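Local atomic coordinates of racemase, putative (Roseobacter denitrificans, PDB entry 3TCS), a protein that is a putative racemase of the mandelate racemase/muconate lactonizing enzyme family, binds magnesium and D-alanine, and may act as a hydro-lyase. Residues M296-G301 with I325-K330; W237-T242 with W265-D270; D80-L85 with T290-E295. One frame throughout, in Å; residues are numbered along the deposited sequence.

Interaction 1: M296-G301 with I325-K330; sequences MARAAG and IPNAGK
Asn327 lays its side-chain amide against the last turns of helix 287-300, where ND2 stands 3.2 Å from Arg298 N. That approach joins two donors and is no hydrogen bond. The same nitrogen packs against carbon, lying 3.7 Å from Ala297 CB. Its distance to Arg298 CB is 3.6 Å. Asn327 CG sits between its own backbone N and carbonyl carbon (chi1 57°), which points the amide at the helix; ND2 is the amide atom nearest to it. What ND2 finds there is an acceptor on each side of the segment 296-301 in sequence: it hydrogen-bonds to Leu302 O and, weakly, to Val294 O.

Arg298 meets the loop through its aliphatic part. Its CG is anti to the backbone N (chi1 -172°), and its CD touches Pro326 CG at 3.7 Å, the arginine chain and the proline ring crossing at about a right angle. A bend at chi3 (61°) then leads the guanidinium away from the loop, and NH2 forms a salt bridge with Glu295 on the same helix.

The contact ties the C-terminal end of helix 287-300, closed by a Schellman motif at Gly301, to the loop between helix 314-322 and strand 332-335 of the barrel domain, away from the metal and ligand sites. Its chemistry is mixed: the amide lies on the helix and bonds carbonyls just beyond the segment, arginine methylenes meet proline carbon, and no hydrogen bond links the two segments directly.

Interaction 2: W237-T242 with W265-D270; sequences WELAQT and WQRMID
Two consecutive helices on the outside of the barrel domain, 239-248 and 262-270, meet here, with strand 252-255 between them in the chain. The join rests on Leu239, in the first turn of its helix; Leu239 CA lies 6.7 Å from Met268 CA. The leucine side chain has CG anti to the carbonyl carbon (chi1 -61°), and its two methyls divide the work. CD1 goes to Arg267, at 3.7 Å from both Arg267 CD and Arg267 NH1, so that it touches the end of the methylene chain and the guanidinium, which it approaches obliquely. Leu239 CD2 goes to Met268, lying 4.0 Å from Met268 CG, and these two side chains cross at about a right angle.

Arg267 gets there by extension: CG is anti to the backbone N (chi1 -175°) and the chain stays straight as far as NE, reaching across the leucine at a slant. With an alanine in place of Arg267, Leu239 CD1 would probably lose its methylene and guanidinium neighbours, and a gap would open on that flank of the leucine. Met268 bends at chi3 (-54°), and its CE methyl lies over one face of the Trp265 ring, 3.8 Å above the plane and offset toward the rim. Trp265 NE1 is in turn bonded to Asp259 O. At the subunit boundary, Arg267 packs on Arg267 of the second subunit, while Trp237 and Glu238 pack on its Pro263.

The side chain of Met268 is about 12 Å from a bound magnesium ion, which keeps the contact outside the first shell of that metal. Neighbouring outer helices joined through a barrel strand are the arrangement of a TIM barrel, here the enolase-type C-terminal domain.

Interaction 3: D80-L85 with T290-E295; sequences DLDDLL and TLRVVE
Arg292 grips Asp82 side-on, with NE and NH2 both donating to the single oxygen OD1 in a salt bridge. The Arg292 NE to Asp82 OD1 distance is 2.9 Å, as is that from NH2 to OD1, and the angles at the hydrogens, 148° and 142°, are bent, as expected when two donors of one guanidinium converge on one atom. OD1 lies in the guanidinium plane, at its edge, but the carboxylate plane is twisted well out of it: NE meets OD1 from above the carboxylate plane and NH2 on its anti side. Asp82 O is also 2.8 Å from Arg292 NH2.

The arginine reaches across because its chain runs extended from CG to NE, its CG anti to the carbonyl carbon (chi1 -64°). The contact thereby bridges the two domains of the enolase superfamily architecture, joining helix 81-91 of the N-terminal capping domain to helix 287-300 of the barrel.

Further out, Asp86, one turn along from Asp82, takes Arg292 NH1 in a second salt bridge. Asp80 caps helix 81-91, its OD1 accepting a weak bond from Asp83 N, and Asp83 OD1 pairs with Arg176 of the second subunit. Nearby, Leu81 and Leu85 pack on Cys288 of helix 287-300.

How the interactions relate
From the N terminus, residues 80-85 come first and find their partner only at 290-295, so interaction 3 closes a loop of 204 intervening residues and ties the N-terminal domain to the barrel. Interaction 2 is nested inside that loop, its 237-242 and 265-270 joining successive helices. Interaction 1 follows in series, after both have closed, returning the end of helix 287-300 to the loop before strand 332-335. Helix 287-300 is shared by interactions 1 and 3, and it also packs on helix 262-270 of interaction 2: Met296 CB lies 3.5 Å from Ile269 CD1, and Trp265 CE3 lies 3.6 Å from Val293 CG1.

Interaction 1: M296-G301 with I325-K330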
ATOM      1  N   MET B 296       3.701   5.415  20.281  1.00  8.50           N
ATOM      2  CA  MET B 296       2.259   5.185  20.420  1.00 10.16           C
ATOM      3  C   MET B 296       2.063   4.083  21.451  1.00  8.94           C
ATOM      4  O   MET B 296       1.226   4.187  22.349  1.00  9.18           O
ATOM      5  CB  MET B 296       1.637   4.700  19.113  1.00 10.14           C
ATOM      6  CG  MET B 296       1.612   5.687  17.973  1.00 11.41           C
ATOM      7  SD  MET B 296       0.919   4.879  16.514  1.00 13.00           S
ATOM      8  CE  MET B 296       1.220   6.138  15.266  1.00 12.96           C
ATOM      9  N   ALA B 297       2.837   3.013  21.292  1.00  8.40           N
ATOM     10  CA  ALA B 297       2.768   1.867  22.187  1.00  8.61           C
ATOM     11  C   ALA B 297       3.208   2.231  23.598  1.00  9.06           C
ATOM     12  O   ALA B 297       2.549   1.867  24.576  1.00  8.72           O
ATOM     13  CB  ALA B 297       3.635   0.732  21.651  1.00  7.57           C
ATOM     14  N   ARG B 298       4.322   2.952  23.700  1.00  8.29           N
ATOM     15  CA  ARG B 298       4.849   3.343  25.001  1.00  9.48           C
ATOM     16  C   ARG B 298       3.814   4.126  25.808  1.00 11.14           C
ATOM     17  O   ARG B 298       3.534   3.796  26.965  1.00 11.30           O
ATOM     18  CB  ARG B 298       6.113   4.191  24.839  1.00  9.00           C
ATOM     19  CG  ARG B 298       6.828   4.485  26.159  1.00  9.67           C
ATOM     20  CD  ARG B 298       7.600   5.800  26.095  1.00 11.49           C
ATOM     21  NE  ARG B 298       6.701   6.926  25.845  1.00 12.37           N
ATOM     22  CZ  ARG B 298       5.788   7.368  26.703  1.00 13.85           C
ATOM     23  NH1 ARG B 298       5.644   6.790  27.890  1.00 14.63           N
ATOM     24  NH2 ARG B 298       4.999   8.379  26.369  1.00 15.12           N
ATOM     25  N   ALA B 299       3.241   5.160  25.200  1.00 10.79           N
ATOM     26  CA  ALA B 299       2.247   5.977  25.891  1.00 12.63           C
ATOM     27  C   ALA B 299       1.041   5.150  26.336  1.00 13.95           C
ATOM     28  O   ALA B 299       0.410   5.452  27.350  1.00 13.96           O
ATOM     29  CB  ALA B 299       1.792   7.125  24.984  1.00 12.75           C
ATOM     30  N   ALA B 300       0.735   4.099  25.578  1.00 11.22           N
ATOM     31  CA  ALA B 300      -0.396   3.229  25.872  1.00 11.74           C
ATOM     32  C   ALA B 300      -0.045   2.107  26.849  1.00 10.94           C
ATOM     33  O   ALA B 300      -0.924   1.381  27.306  1.00 12.69           O
ATOM     34  CB  ALA B 300      -0.939   2.643  24.577  1.00 10.49           C
ATOM     35  N   GLY B 301       1.237   1.969  27.161  1.00 10.08           N
ATOM     36  CA  GLY B 301       1.662   0.938  28.088  1.00  9.94           C
ATOM     37  C   GLY B 301       1.889  -0.420  27.453  1.00  9.59           C
ATOM     38  O   GLY B 301       1.993  -1.422  28.161  1.00  9.08           O
ATOM     39  N   ILE B 325      14.843   1.267  22.989  1.00 11.07           N
ATOM     40  CA  ILE B 325      13.492   1.656  23.390  1.00  9.34           C
ATOM     41  C   ILE B 325      13.170   1.329  24.850  1.00 10.00           C
ATOM     42  O   ILE B 325      13.656   0.342  25.397  1.00 10.91           O
ATOM     43  CB  ILE B 325      12.437   1.035  22.447  1.00  8.29           C
ATOM     44  CG1 ILE B 325      12.481  -0.487  22.522  1.00  9.87           C
ATOM     45  CG2 ILE B 325      12.701   1.500  21.012  1.00 10.75           C
ATOM     46  CD1 ILE B 325      11.328  -1.157  21.779  1.00 10.81           C
ATOM     47  N   PRO B 326      12.339   2.165  25.499  1.00 10.27           N
ATOM     48  CA  PRO B 326      11.952   1.979  26.903  1.00 12.54           C
ATOM     49  C   PRO B 326      10.891   0.915  27.169  1.00 12.20           C
ATOM     50  O   PRO B 326      10.697   0.501  28.317  1.00 13.73           O
ATOM     51  CB  PRO B 326      11.458   3.366  27.299  1.00 13.58           C
ATOM     52  CG  PRO B 326      10.762   3.813  26.057  1.00 13.01           C
ATOM     53  CD  PRO B 326      11.758   3.410  24.963  1.00 12.50           C
ATOM     54  N   ASN B 327      10.202   0.481  26.122  1.00  9.90           N
ATOM     55  CA  ASN B 327       9.141  -0.513  26.266  1.00 10.25           C
ATOM     56  C   ASN B 327       9.394  -1.743  25.395  1.00 10.10           C
ATOM     57  O   ASN B 327       8.507  -2.210  24.681  1.00  9.86           O
ATOM     58  CB  ASN B 327       7.794   0.125  25.901  1.00  9.88           C
ATOM     59  CG  ASN B 327       7.789   0.717  24.492  1.00  8.73           C
ATOM     60  OD1 ASN B 327       8.827   1.160  23.990  1.00 10.35           O
ATOM     61  ND2 ASN B 327       6.616   0.743  23.856  1.00  7.55           N
ATOM     62  N   ALA B 328      10.611  -2.267  25.460  1.00 10.86           N
ATOM     63  CA  ALA B 328      10.962  -3.442  24.672  1.00 10.75           C
ATOM     64  C   ALA B 328      10.268  -4.692  25.193  1.00 11.07           C
ATOM     65  O   ALA B 328      10.037  -4.834  26.398  1.00  9.18           O
ATOM     66  CB  ALA B 328      12.474  -3.649  24.688  1.00 12.28           C
ATOM     67  N   GLY B 329       9.941  -5.591  24.267  1.00 10.93           N
ATOM     68  CA  GLY B 329       9.313  -6.849  24.613  1.00  9.60           C
ATOM     69  C   GLY B 329      10.355  -7.774  25.219  1.00 11.06           C
ATOM     70  O   GLY B 329      11.461  -7.334  25.542  1.00 10.22           O
ATOM     71  N   LYS B 330      10.025  -9.059  25.335  1.00  9.43           N
ATOM     72  CA  LYS B 330      10.908 -10.032  25.967  1.00  9.02           C
ATOM     73  C   LYS B 330      12.090 -10.554  25.162  1.00  9.36           C
ATOM     74  O   LYS B 330      13.059 -11.040  25.739  1.00  9.95           O
ATOM     75  CB  LYS B 330      10.091 -11.245  26.423  1.00 10.51           C
ATOM     76  CG  LYS B 330       8.868 -10.925  27.270  1.00 14.33           C
ATOM     77  CD  LYS B 330       8.005 -12.175  27.421  1.00 15.51           C
ATOM     78  CE  LYS B 330       6.674 -11.869  28.084  1.00 19.26           C
ATOM     79  NZ  LYS B 330       5.830 -13.093  28.228  1.00 22.35           N
TER

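Interaction 2: W237-T242 with W265-D270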
ATOM      1  N   TRP B 237      -5.745  -7.574   8.648  1.00 12.32           N
ATOM      2  CA  TRP B 237      -6.490  -6.395   8.219  1.00 15.91           C
ATOM      3  C   TRP B 237      -7.874  -6.278   8.859  1.00 17.55           C
ATOM      4  O   TRP B 237      -8.610  -5.337   8.573  1.00 19.79           O
ATOM      5  CB  TRP B 237      -6.619  -6.382   6.691  1.00 16.09           C
ATOM      6  CG  TRP B 237      -7.267  -7.609   6.104  1.00 15.64           C
ATOM      7  CD1 TRP B 237      -8.598  -7.802   5.867  1.00 16.08           C
ATOM      8  CD2 TRP B 237      -6.607  -8.813   5.691  1.00 15.78           C
ATOM      9  NE1 TRP B 237      -8.808  -9.049   5.332  1.00 17.72           N
ATOM     10  CE2 TRP B 237      -7.603  -9.692   5.213  1.00 16.35           C
ATOM     11  CE3 TRP B 237      -5.271  -9.234   5.680  1.00 17.08           C
ATOM     12  CZ2 TRP B 237      -7.307 -10.971   4.726  1.00 17.70           C
ATOM     13  CZ3 TRP B 237      -4.973 -10.508   5.197  1.00 18.39           C
ATOM     14  CH2 TRP B 237      -5.991 -11.359   4.725  1.00 19.31           C
ATOM     15  N   GLU B 238      -8.227  -7.236   9.714  1.00 16.40           N
ATOM     16  CA  GLU B 238      -9.515  -7.217  10.415  1.00 17.05           C
ATOM     17  C   GLU B 238      -9.242  -6.986  11.897  1.00 16.36           C
ATOM     18  O   GLU B 238      -9.287  -7.917  12.707  1.00 16.36           O
ATOM     19  CB  GLU B 238     -10.253  -8.548  10.236  1.00 18.37           C
ATOM     20  CG  GLU B 238     -10.719  -8.836   8.815  1.00 20.53           C
ATOM     21  CD  GLU B 238     -11.697  -7.798   8.290  1.00 24.27           C
ATOM     22  OE1 GLU B 238     -12.464  -7.232   9.097  1.00 24.66           O
ATOM     23  OE2 GLU B 238     -11.714  -7.556   7.066  1.00 27.23           O
ATOM     24  N   LEU B 239      -8.963  -5.735  12.246  1.00 14.91           N
ATOM     25  CA  LEU B 239      -8.643  -5.370  13.618  1.00 15.37           C
ATOM     26  C   LEU B 239      -9.667  -5.833  14.651  1.00 15.47           C
ATOM     27  O   LEU B 239      -9.293  -6.298  15.730  1.00 15.44           O
ATOM     28  CB  LEU B 239      -8.454  -3.854  13.717  1.00 16.67           C
ATOM     29  CG  LEU B 239      -7.322  -3.284  12.855  1.00 18.76           C
ATOM     30  CD1 LEU B 239      -7.290  -1.769  12.990  1.00 20.80           C
ATOM     31  CD2 LEU B 239      -5.992  -3.890  13.282  1.00 20.88           C
ATOM     32  N   ALA B 240     -10.951  -5.708  14.323  1.00 14.57           N
ATOM     33  CA  ALA B 240     -12.014  -6.108  15.241  1.00 15.04           C
ATOM     34  C   ALA B 240     -11.977  -7.604  15.565  1.00 14.93           C
ATOM     35  O   ALA B 240     -12.254  -8.004  16.696  1.00 15.01           O
ATOM     36  CB  ALA B 240     -13.374  -5.728  14.660  1.00 16.87           C
ATOM     37  N   GLN B 241     -11.648  -8.426  14.575  1.00 13.67           N
ATOM     38  CA  GLN B 241     -11.563  -9.869  14.786  1.00 14.63           C
ATOM     39  C   GLN B 241     -10.432 -10.182  15.760  1.00 12.59           C
ATOM     40  O   GLN B 241     -10.604 -10.944  16.713  1.00 12.05           O
ATOM     41  CB  GLN B 241     -11.307 -10.590  13.460  1.00 16.35           C
ATOM     42  CG  GLN B 241     -12.539 -10.752  12.584  1.00 19.95           C
ATOM     43  CD  GLN B 241     -12.222 -11.442  11.273  1.00 22.68           C
ATOM     44  OE1 GLN B 241     -11.392 -12.354  11.219  1.00 22.73           O
ATOM     45  NE2 GLN B 241     -12.890 -11.018  10.207  1.00 24.80           N
ATOM     46  N   THR B 242      -9.272  -9.587  15.514  1.00 12.43           N
ATOM     47  CA  THR B 242      -8.116  -9.791  16.375  1.00 11.15           C
ATOM     48  C   THR B 242      -8.436  -9.348  17.805  1.00 12.24           C
ATOM     49  O   THR B 242      -8.097 -10.034  18.774  1.00 11.84           O
ATOM     50  CB  THR B 242      -6.904  -8.988  15.856  1.00 11.94           C
ATOM     51  OG1 THR B 242      -6.610  -9.388  14.510  1.00 12.23           O
ATOM     52  CG2 THR B 242      -5.685  -9.223  16.741  1.00 11.37           C
ATOM     53  N   TRP B 265      -1.879   2.027  12.567  1.00  9.62           N
ATOM     54  CA  TRP B 265      -1.160   1.672  13.783  1.00  9.07           C
ATOM     55  C   TRP B 265      -1.811   2.393  14.966  1.00 10.53           C
ATOM     56  O   TRP B 265      -2.027   1.803  16.028  1.00  8.66           O
ATOM     57  CB  TRP B 265       0.311   2.088  13.682  1.00  8.62           C
ATOM     58  CG  TRP B 265       1.200   0.986  13.220  1.00  9.11           C
ATOM     59  CD1 TRP B 265       1.872   0.911  12.036  1.00  9.32           C
ATOM     60  CD2 TRP B 265       1.506  -0.215  13.937  1.00  9.93           C
ATOM     61  NE1 TRP B 265       2.578  -0.267  11.968  1.00  9.38           N
ATOM     62  CE2 TRP B 265       2.371  -0.977  13.123  1.00 10.24           C
ATOM     63  CE3 TRP B 265       1.130  -0.722  15.189  1.00  9.70           C
ATOM     64  CZ2 TRP B 265       2.869  -2.223  13.519  1.00 12.44           C
ATOM     65  CZ3 TRP B 265       1.625  -1.963  15.583  1.00 11.93           C
ATOM     66  CH2 TRP B 265       2.486  -2.698  14.747  1.00 10.18           C
ATOM     67  N   GLN B 266      -2.124   3.672  14.774  1.00 10.21           N
ATOM     68  CA  GLN B 266      -2.758   4.458  15.829  1.00 11.45           C
ATOM     69  C   GLN B 266      -4.111   3.846  16.206  1.00 12.30           C
ATOM     70  O   GLN B 266      -4.461   3.758  17.387  1.00 10.41           O
ATOM     71  CB  GLN B 266      -2.961   5.907  15.373  1.00 13.40           C
ATOM     72  CG  GLN B 266      -3.410   6.845  16.485  1.00 16.67           C
ATOM     73  CD  GLN B 266      -2.282   7.214  17.429  1.00 18.98           C
ATOM     74  OE1 GLN B 266      -1.326   7.887  17.040  1.00 19.25           O
ATOM     75  NE2 GLN B 266      -2.385   6.768  18.674  1.00 18.09           N
ATOM     76  N   ARG B 267      -4.876   3.424  15.204  1.00 11.07           N
ATOM     77  CA  ARG B 267      -6.179   2.821  15.462  1.00 13.62           C
ATOM     78  C   ARG B 267      -6.034   1.502  16.221  1.00 11.94           C
ATOM     79  O   ARG B 267      -6.757   1.247  17.184  1.00 11.13           O
ATOM     80  CB  ARG B 267      -6.920   2.571  14.150  1.00 14.69           C
ATOM     81  CG  ARG B 267      -8.334   2.062  14.341  1.00 21.70           C
ATOM     82  CD  ARG B 267      -8.918   1.536  13.041  1.00 25.71           C
ATOM     83  NE  ARG B 267     -10.262   1.003  13.237  1.00 31.48           N
ATOM     84  CZ  ARG B 267     -10.850   0.135  12.420  1.00 33.77           C
ATOM     85  NH1 ARG B 267     -10.211  -0.309  11.344  1.00 34.99           N
ATOM     86  NH2 ARG B 267     -12.078  -0.293  12.683  1.00 36.01           N
ATOM     87  N   MET B 268      -5.098   0.666  15.777  1.00  9.94           N
ATOM     88  CA  MET B 268      -4.854  -0.636  16.407  1.00  9.87           C
ATOM     89  C   MET B 268      -4.498  -0.490  17.886  1.00  9.91           C
ATOM     90  O   MET B 268      -5.012  -1.216  18.744  1.00 10.29           O
ATOM     91  CB  MET B 268      -3.703  -1.360  15.695  1.00  9.62           C
ATOM     92  CG  MET B 268      -3.459  -2.784  16.187  1.00 11.67           C
ATOM     93  SD  MET B 268      -1.797  -3.391  15.788  1.00 14.77           S
ATOM     94  CE  MET B 268      -1.751  -3.123  14.003  1.00 13.01           C
ATOM     95  N   ILE B 269      -3.610   0.450  18.179  1.00  9.31           N
ATOM     96  CA  ILE B 269      -3.171   0.683  19.547  1.00  8.45           C
ATOM     97  C   ILE B 269      -4.253   1.349  20.395  1.00  9.34           C
ATOM     98  O   ILE B 269      -4.491   0.938  21.534  1.00  9.42           O
ATOM     99  CB  ILE B 269      -1.862   1.511  19.547  1.00  8.36           C
ATOM    100  CG1 ILE B 269      -0.741   0.648  18.943  1.00  8.00           C
ATOM    101  CG2 ILE B 269      -1.504   1.951  20.966  1.00  9.18           C
ATOM    102  CD1 ILE B 269       0.593   1.357  18.764  1.00  7.94           C
ATOM    103  N   ASP B 270      -4.926   2.349  19.838  1.00 10.05           N
ATOM    104  CA  ASP B 270      -5.991   3.039  20.560  1.00 10.50           C
ATOM    105  C   ASP B 270      -7.094   2.068  20.991  1.00 11.91           C
ATOM    106  O   ASP B 270      -7.624   2.176  22.101  1.00 10.25           O
ATOM    107  CB  ASP B 270      -6.628   4.133  19.689  1.00 12.26           C
ATOM    108  CG  ASP B 270      -5.710   5.327  19.464  1.00 14.64           C
ATOM    109  OD1 ASP B 270      -4.610   5.377  20.052  1.00 15.53           O
ATOM    110  OD2 ASP B 270      -6.100   6.230  18.691  1.00 16.99           O
TER

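Interaction 3: D80-L85 with T290-E295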
ATOM      1  N   ASP B  80      16.173  16.779  10.242  1.00 25.06           N
ATOM      2  CA  ASP B  80      14.823  16.397  10.642  1.00 24.54           C
ATOM      3  C   ASP B  80      14.338  15.359   9.639  1.00 22.14           C
ATOM      4  O   ASP B  80      13.531  15.645   8.750  1.00 20.08           O
ATOM      5  CB  ASP B  80      13.889  17.609  10.642  1.00 26.59           C
ATOM      6  CG  ASP B  80      12.484  17.255  11.094  1.00 30.57           C
ATOM      7  OD1 ASP B  80      12.282  16.122  11.589  1.00 29.47           O
ATOM      8  OD2 ASP B  80      11.583  18.113  10.962  1.00 32.14           O
ATOM      9  N   LEU B  81      14.855  14.148   9.788  1.00 20.05           N
ATOM     10  CA  LEU B  81      14.514  13.050   8.899  1.00 17.46           C
ATOM     11  C   LEU B  81      13.025  12.707   8.954  1.00 17.02           C
ATOM     12  O   LEU B  81      12.428  12.362   7.935  1.00 15.74           O
ATOM     13  CB  LEU B  81      15.367  11.829   9.254  1.00 16.17           C
ATOM     14  CG  LEU B  81      15.205  10.566   8.406  1.00 13.42           C
ATOM     15  CD1 LEU B  81      15.421  10.892   6.929  1.00 15.63           C
ATOM     16  CD2 LEU B  81      16.202   9.522   8.886  1.00 14.24           C
ATOM     17  N   ASP B  82      12.423  12.821  10.136  1.00 16.84           N
ATOM     18  CA  ASP B  82      11.003  12.523  10.299  1.00 18.51           C
ATOM     19  C   ASP B  82      10.132  13.354   9.370  1.00 17.87           C
ATOM     20  O   ASP B  82       9.240  12.827   8.714  1.00 17.23           O
ATOM     21  CB  ASP B  82      10.561  12.762  11.747  1.00 20.20           C
ATOM     22  CG  ASP B  82      10.586  11.495  12.581  1.00 22.41           C
ATOM     23  OD1 ASP B  82       9.956  10.499  12.166  1.00 21.14           O
ATOM     24  OD2 ASP B  82      11.229  11.498  13.652  1.00 26.12           O
ATOM     25  N   ASP B  83      10.385  14.657   9.323  1.00 17.39           N
ATOM     26  CA  ASP B  83       9.606  15.533   8.461  1.00 17.48           C
ATOM     27  C   ASP B  83       9.909  15.252   6.995  1.00 16.38           C
ATOM     28  O   ASP B  83       9.009  15.263   6.160  1.00 16.08           O
ATOM     29  CB  ASP B  83       9.897  17.001   8.775  1.00 21.51           C
ATOM     30  CG  ASP B  83       9.065  17.954   7.927  1.00 26.32           C
ATOM     31  OD1 ASP B  83       7.821  17.821   7.923  1.00 27.63           O
ATOM     32  OD2 ASP B  83       9.657  18.837   7.269  1.00 28.58           O
ATOM     33  N   LEU B  84      11.176  15.001   6.679  1.00 14.45           N
ATOM     34  CA  LEU B  84      11.555  14.717   5.301  1.00 14.82           C
ATOM     35  C   LEU B  84      10.825  13.474   4.794  1.00 14.60           C
ATOM     36  O   LEU B  84      10.363  13.438   3.652  1.00 14.09           O
ATOM     37  CB  LEU B  84      13.070  14.530   5.197  1.00 16.08           C
ATOM     38  CG  LEU B  84      13.684  14.405   3.799  1.00 17.43           C
ATOM     39  CD1 LEU B  84      13.179  15.516   2.890  1.00 17.67           C
ATOM     40  CD2 LEU B  84      15.200  14.469   3.925  1.00 17.03           C
ATOM     41  N   LEU B  85      10.717  12.459   5.647  1.00 13.94           N
ATOM     42  CA  LEU B  85      10.021  11.227   5.287  1.00 12.58           C
ATOM     43  C   LEU B  85       8.533  11.505   5.090  1.00 12.76           C
ATOM     44  O   LEU B  85       7.894  10.903   4.231  1.00 12.56           O
ATOM     45  CB  LEU B  85      10.226  10.165   6.372  1.00 13.46           C
ATOM     46  CG  LEU B  85      11.672   9.673   6.492  1.00 13.40           C
ATOM     47  CD1 LEU B  85      11.821   8.746   7.695  1.00 15.57           C
ATOM     48  CD2 LEU B  85      12.058   8.962   5.210  1.00 14.60           C
ATOM     49  N   THR B 290       9.323   3.700  12.693  1.00  7.54           N
ATOM     50  CA  THR B 290       9.106   2.660  13.694  1.00  8.85           C
ATOM     51  C   THR B 290       9.077   3.303  15.088  1.00  8.66           C
ATOM     52  O   THR B 290       8.289   2.905  15.947  1.00  8.81           O
ATOM     53  CB  THR B 290      10.212   1.583  13.643  1.00  8.50           C
ATOM     54  OG1 THR B 290      10.177   0.930  12.366  1.00  6.05           O
ATOM     55  CG2 THR B 290       9.993   0.546  14.738  1.00  8.57           C
ATOM     56  N   LEU B 291       9.929   4.302  15.306  1.00  7.17           N
ATOM     57  CA  LEU B 291       9.968   4.995  16.594  1.00  8.49           C
ATOM     58  C   LEU B 291       8.635   5.693  16.893  1.00  8.74           C
ATOM     59  O   LEU B 291       8.269   5.880  18.055  1.00  7.89           O
ATOM     60  CB  LEU B 291      11.114   6.008  16.625  1.00  9.33           C
ATOM     61  CG  LEU B 291      12.517   5.389  16.660  1.00 11.07           C
ATOM     62  CD1 LEU B 291      13.574   6.487  16.626  1.00 12.60           C
ATOM     63  CD2 LEU B 291      12.667   4.541  17.916  1.00 10.84           C
ATOM     64  N   ARG B 292       7.912   6.084  15.847  1.00  7.92           N
ATOM     65  CA  ARG B 292       6.615   6.723  16.050  1.00  9.76           C
ATOM     66  C   ARG B 292       5.644   5.681  16.600  1.00  9.19           C
ATOM     67  O   ARG B 292       4.836   5.981  17.475  1.00  9.11           O
ATOM     68  CB  ARG B 292       6.073   7.297  14.743  1.00 11.00           C
ATOM     69  CG  ARG B 292       6.918   8.417  14.173  1.00 15.03           C
ATOM     70  CD  ARG B 292       6.245   9.054  12.975  1.00 16.45           C
ATOM     71  NE  ARG B 292       7.213   9.716  12.106  1.00 21.49           N
ATOM     72  CZ  ARG B 292       6.905  10.280  10.940  1.00 21.80           C
ATOM     73  NH1 ARG B 292       5.650  10.264  10.510  1.00 19.40           N
ATOM     74  NH2 ARG B 292       7.856  10.835  10.195  1.00 22.01           N
ATOM     75  N   VAL B 293       5.734   4.454  16.092  1.00  9.21           N
ATOM     76  CA  VAL B 293       4.871   3.382  16.572  1.00  9.07           C
ATOM     77  C   VAL B 293       5.293   3.003  17.991  1.00  9.23           C
ATOM     78  O   VAL B 293       4.451   2.751  18.849  1.00  7.48           O
ATOM     79  CB  VAL B 293       4.940   2.148  15.649  1.00  9.35           C
ATOM     80  CG1 VAL B 293       4.173   0.976  16.266  1.00  9.57           C
ATOM     81  CG2 VAL B 293       4.342   2.499  14.291  1.00  9.28           C
ATOM     82  N   VAL B 294       6.599   2.974  18.233  1.00  7.54           N
ATOM     83  CA  VAL B 294       7.121   2.655  19.559  1.00  8.84           C
ATOM     84  C   VAL B 294       6.553   3.638  20.589  1.00  9.29           C
ATOM     85  O   VAL B 294       6.185   3.247  21.701  1.00  8.18           O
ATOM     86  CB  VAL B 294       8.662   2.728  19.580  1.00  8.02           C
ATOM     87  CG1 VAL B 294       9.178   2.672  21.010  1.00  8.20           C
ATOM     88  CG2 VAL B 294       9.243   1.578  18.767  1.00  8.22           C
ATOM     89  N   GLU B 295       6.482   4.914  20.218  1.00  8.00           N
ATOM     90  CA  GLU B 295       5.948   5.930  21.125  1.00  9.72           C
ATOM     91  C   GLU B 295       4.436   5.749  21.339  1.00  9.37           C
ATOM     92  O   GLU B 295       3.944   5.915  22.453  1.00 10.16           O
ATOM     93  CB  GLU B 295       6.262   7.327  20.581  1.00 11.62           C
ATOM     94  CG  GLU B 295       5.662   8.492  21.367  1.00 14.13           C
ATOM     95  CD  GLU B 295       5.983   8.471  22.860  1.00 16.32           C
ATOM     96  OE1 GLU B 295       7.069   7.992  23.256  1.00 14.63           O
ATOM     97  OE2 GLU B 295       5.140   8.958  23.647  1.00 16.91           O
TER